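Local coordinates for protein TudS (Uncultured bacterium, PDB 6Z93) that probably removes sulfur from 2-thiouracil, as a desulfurase that carries a bound iron-sulfur cluster, at residues P56-G61 / R108-R113. Sequence-based numbering, arbitrary orientation.
With EDO (1,2-ethanediol), chain E.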
ATOM      1  N   PRO A  56     -14.975   5.755   2.761  1.00 23.21           N
ATOM      2  CA  PRO A  56     -13.939   6.102   1.772  1.00 22.47           C
ATOM      3  C   PRO A  56     -13.228   7.397   2.153  1.00 21.38           C
ATOM      4  O   PRO A  56     -13.826   8.280   2.774  1.00 21.04           O
ATOM      5  CB  PRO A  56     -14.741   6.338   0.482  1.00 24.31           C
ATOM      6  CG  PRO A  56     -16.046   5.647   0.680  1.00 24.93           C
ATOM      7  CD  PRO A  56     -16.327   5.724   2.159  1.00 23.16           C
ATOM      8  N   ALA A  57     -11.951   7.488   1.837  1.00 20.29           N
ATOM      9  CA  ALA A  57     -11.173   8.694   2.144  1.00 19.67           C
ATOM     10  C   ALA A  57     -10.306   9.061   0.967  1.00 19.29           C
ATOM     11  O   ALA A  57      -9.938   8.203   0.160  1.00 18.91           O
ATOM     12  CB  ALA A  57     -10.315   8.491   3.380  1.00 19.89           C
ATOM     13  N   GLU A  58     -10.010  10.362   0.846  1.00 18.61           N
ATOM     14  CA  GLU A  58      -9.161  10.856  -0.225  1.00 18.64           C
ATOM     15  C   GLU A  58      -8.160  11.835   0.345  1.00 18.30           C
ATOM     16  O   GLU A  58      -8.437  12.518   1.343  1.00 18.16           O
ATOM     17  CB  GLU A  58      -9.975  11.532  -1.354  1.00 21.32           C
ATOM     18  CG  GLU A  58     -10.911  10.545  -2.041  1.00 26.05           C
ATOM     19  CD  GLU A  58     -11.717  10.947  -3.263  1.00 33.21           C
ATOM     20  OE1 GLU A  58     -12.596  10.141  -3.635  1.00 33.43           O
ATOM     21  OE2 GLU A  58     -11.464  12.009  -3.874  1.00 31.15           O
ATOM     22  N   ARG A  59      -6.986  11.903  -0.286  1.00 17.99           N
ATOM     23  CA  ARG A  59      -6.002  12.900   0.115  1.00 18.07           C
ATOM     24  C   ARG A  59      -6.496  14.287  -0.327  1.00 19.45           C
ATOM     25  O   ARG A  59      -7.116  14.430  -1.385  1.00 20.47           O
ATOM     26  CB  ARG A  59      -4.649  12.622  -0.572  1.00 18.65           C
ATOM     27  CG  ARG A  59      -3.993  11.330  -0.109  1.00 20.39           C
ATOM     28  CD  ARG A  59      -2.546  11.285  -0.545  1.00 21.54           C
ATOM     29  NE  ARG A  59      -1.777  12.351   0.106  1.00 21.22           N
ATOM     30  CZ  ARG A  59      -0.452  12.417   0.116  1.00 23.71           C
ATOM     31  NH1 ARG A  59       0.273  11.490  -0.518  1.00 21.48           N
ATOM     32  NH2 ARG A  59       0.163  13.430   0.723  1.00 21.29           N
ATOM     33  N   GLN A  60      -6.158  15.308   0.455  1.00 19.16           N
ATOM     34  CA  GLN A  60      -6.381  16.705   0.112  1.00 19.81           C
ATOM     35  C   GLN A  60      -5.050  17.311   0.551  1.00 20.91           C
ATOM     36  O   GLN A  60      -4.904  17.726   1.691  1.00 20.75           O
ATOM     37  CB  GLN A  60      -7.560  17.275   0.900  1.00 21.24           C
ATOM     38  CG  GLN A  60      -8.896  16.762   0.337  1.00 24.02           C
ATOM     39  CD  GLN A  60     -10.101  17.421   0.953  1.00 28.44           C
ATOM     40  OE1 GLN A  60     -10.022  18.108   1.973  1.00 30.80           O
ATOM     41  NE2 GLN A  60     -11.258  17.191   0.355  1.00 28.43           N
ATOM     42  N   GLY A  61      -4.058  17.182  -0.323  1.00 22.24           N
ATOM     43  CA  GLY A  61      -2.681  17.569  -0.041  1.00 23.58           C
ATOM     44  C   GLY A  61      -2.082  16.642   0.994  1.00 24.54           C
ATOM     45  O   GLY A  61      -2.088  15.424   0.800  1.00 26.29           O
ATOM     46  N   ARG A 108      -1.307   6.666  -9.241  1.00 24.34           N
ATOM     47  CA  ARG A 108      -2.520   7.476  -9.248  1.00 24.45           C
ATOM     48  C   ARG A 108      -3.286   7.385  -7.952  1.00 23.85           C
ATOM     49  O   ARG A 108      -3.219   6.374  -7.250  1.00 24.05           O
ATOM     50  CB  ARG A 108      -3.435   7.104 -10.437  1.00 26.94           C
ATOM     51  CG  ARG A 108      -3.855   5.638 -10.432  1.00 30.95           C
ATOM     52  CD  ARG A 108      -5.016   5.300 -11.373  1.00 34.50           C
ATOM     53  NE  ARG A 108      -5.232   3.853 -11.428  1.00 37.70           N
ATOM     54  CZ  ARG A 108      -5.989   3.170 -10.572  1.00 41.20           C
ATOM     55  NH1 ARG A 108      -6.641   3.800  -9.601  1.00 40.06           N
ATOM     56  NH2 ARG A 108      -6.097   1.852 -10.678  1.00 42.18           N
ATOM     57  N   ILE A 109      -4.034   8.441  -7.641  1.00 22.91           N
ATOM     58  CA  ILE A 109      -4.931   8.509  -6.483  1.00 22.75           C
ATOM     59  C   ILE A 109      -6.182   9.314  -6.895  1.00 24.11           C
ATOM     60  O   ILE A 109      -6.162  10.034  -7.900  1.00 24.49           O
ATOM     61  CB  ILE A 109      -4.221   9.222  -5.278  1.00 21.98           C
ATOM     62  CG1 ILE A 109      -3.685  10.609  -5.696  1.00 22.41           C
ATOM     63  CG2 ILE A 109      -3.118   8.342  -4.662  1.00 21.22           C
ATOM     64  CD1 ILE A 109      -3.288  11.595  -4.505  1.00 23.63           C
ATOM     65  N   TYR A 110      -7.246   9.244  -6.092  1.00 24.46           N
ATOM     66  CA  TYR A 110      -8.408  10.084  -6.321  1.00 25.71           C
ATOM     67  C   TYR A 110      -8.049  11.522  -5.963  1.00 25.52           C
ATOM     68  O   TYR A 110      -7.189  11.760  -5.104  1.00 24.49           O
ATOM     69  CB  TYR A 110      -9.657   9.528  -5.634  1.00 27.17           C
ATOM     70  CG  TYR A 110     -10.133   8.302  -6.378  1.00 30.51           C
ATOM     71  CD1 TYR A 110     -10.864   8.423  -7.552  1.00 32.59           C
ATOM     72  CD2 TYR A 110      -9.688   7.030  -6.025  1.00 32.66           C
ATOM     73  CE1 TYR A 110     -11.254   7.306  -8.282  1.00 34.60           C
ATOM     74  CE2 TYR A 110     -10.069   5.902  -6.748  1.00 34.74           C
ATOM     75  CZ  TYR A 110     -10.860   6.044  -7.874  1.00 36.74           C
ATOM     76  OH  TYR A 110     -11.239   4.938  -8.599  1.00 40.06           O
ATOM     77  N   ASN A 111      -8.647  12.492  -6.683  1.00 25.55           N
ATOM     78  CA  ASN A 111      -8.267  13.895  -6.601  1.00 26.55           C
ATOM     79  C   ASN A 111      -8.714  14.690  -5.371  1.00 26.82           C
ATOM     80  O   ASN A 111      -8.436  15.886  -5.327  1.00 26.95           O
ATOM     81  CB  ASN A 111      -8.720  14.643  -7.863  1.00 28.07           C
ATOM     82  CG  ASN A 111     -10.220  14.837  -7.984  1.00 31.17           C
ATOM     83  OD1 ASN A 111     -11.024  14.366  -7.170  1.00 31.34           O
ATOM     84  ND2 ASN A 111     -10.629  15.535  -9.030  1.00 32.69           N
ATOM     85  N   GLY A 112      -9.349  14.058  -4.392  1.00 26.79           N
ATOM     86  CA  GLY A 112      -9.770  14.763  -3.188  1.00 27.47           C
ATOM     87  C   GLY A 112     -11.118  15.455  -3.277  1.00 28.95           C
ATOM     88  O   GLY A 112     -11.566  16.064  -2.299  1.00 28.39           O
ATOM     89  N   ARG A 113     -11.792  15.363  -4.435  1.00 29.97           N
ATOM     90  CA  ARG A 113     -13.096  16.007  -4.607  1.00 31.83           C
ATOM     91  C   ARG A 113     -14.290  15.053  -4.494  1.00 32.43           C
ATOM     92  O   ARG A 113     -15.432  15.492  -4.672  1.00 32.89           O
ATOM     93  CB  ARG A 113     -13.143  16.787  -5.922  1.00 34.04           C
ATOM     94  CG  ARG A 113     -12.179  17.956  -5.889  1.00 39.91           C
ATOM     95  CD  ARG A 113     -12.142  18.781  -7.161  1.00 46.07           C
ATOM     96  NE  ARG A 113     -11.191  19.887  -7.013  1.00 52.88           N
ATOM     97  CZ  ARG A 113     -11.460  21.041  -6.404  1.00 57.26           C
ATOM     98  NH1 ARG A 113     -12.668  21.270  -5.902  1.00 57.63           N
ATOM     99  NH2 ARG A 113     -10.526  21.978  -6.303  1.00 57.73           N
TER
HETATM  100  C1  EDO E 303     -14.669  16.972   1.210  0.80 45.86           C
HETATM  101  O1  EDO E 303     -13.794  18.046   0.939  0.80 46.07           O
HETATM  102  C2  EDO E 303     -14.576  16.543   2.621  0.80 45.63           C
HETATM  103  O2  EDO E 303     -14.783  17.617   3.516  0.80 45.73           O
HETATM  104  O   HOH W   1     -12.534  12.132  -6.857  1.00 36.23           O
HETATM  105  O   HOH W   2      -6.651  10.338  -2.702  1.00 21.77           O
HETATM  106  O   HOH W   3      -5.997  13.842  -3.762  1.00 29.18           O
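Glu-58 of strand 57-60 reaches the turn that follows strand 108-110. Each strand belongs to a separate two-stranded antiparallel hairpin, 57-60 with 63-66 and 108-110 with 118-120. The contact joins these two hairpins of the 2-thiouracil desulfurase family region. The nearby turn is an Asx turn: Asn-111 OD1 accepts from Arg-113 N at 3.0 Å.

Direct hydrogen bonds centre on Gly-112. Its N gives a weak, bent bond to Glu-58 OE2 (3.0 Å, 126°). The stronger partner of this oxygen is Phe-114 N. The Glu-58 chain runs extended beyond CG (chi2 -174°), which carries the carboxylate across to the turn. Replacing Glu-58 by an alanine removes the carboxylate, which is likely to leave the N-H groups of Gly-112 and Phe-114 without this acceptor and a gap beside Tyr-110 CB. At the carbonyl of the same glycine, Gln-60 NE2 donates to Gly-112 O, at 2.9 Å and 162°. The donor lies in the carbonyl plane.

Water carries the rest of the polar link. One water bonds to Arg-59 N and Tyr-110 O. Another donates to both Arg-59 O and Tyr-110 O, so two waters grip the same tyrosine carbonyl.

Van der Waals contacts are few. Tyr-110 CB packs 3.4 Å from Glu-58 CD, and Glu-58 OE1 lies obliquely to the ring. Ile-109 CD1 meets Arg-59 CD. Gly-112 CA sits 3.2 Å from Arg-59 O, and a CB there would clash with that oxygen. The positive phi of Gly-112 also suits glycine.

The Arg-59 guanidinium has partners in both hairpin regions. NE and NH2 both hold Gly-61 O of its own hairpin, while NH1 bonds to Glu-122 O, just past strand 118-120. The Gln-60 amide also donates to a 1,2-ethanediol, probably from the crystallisation liquor, NE2 to O1 at 2.7 Å.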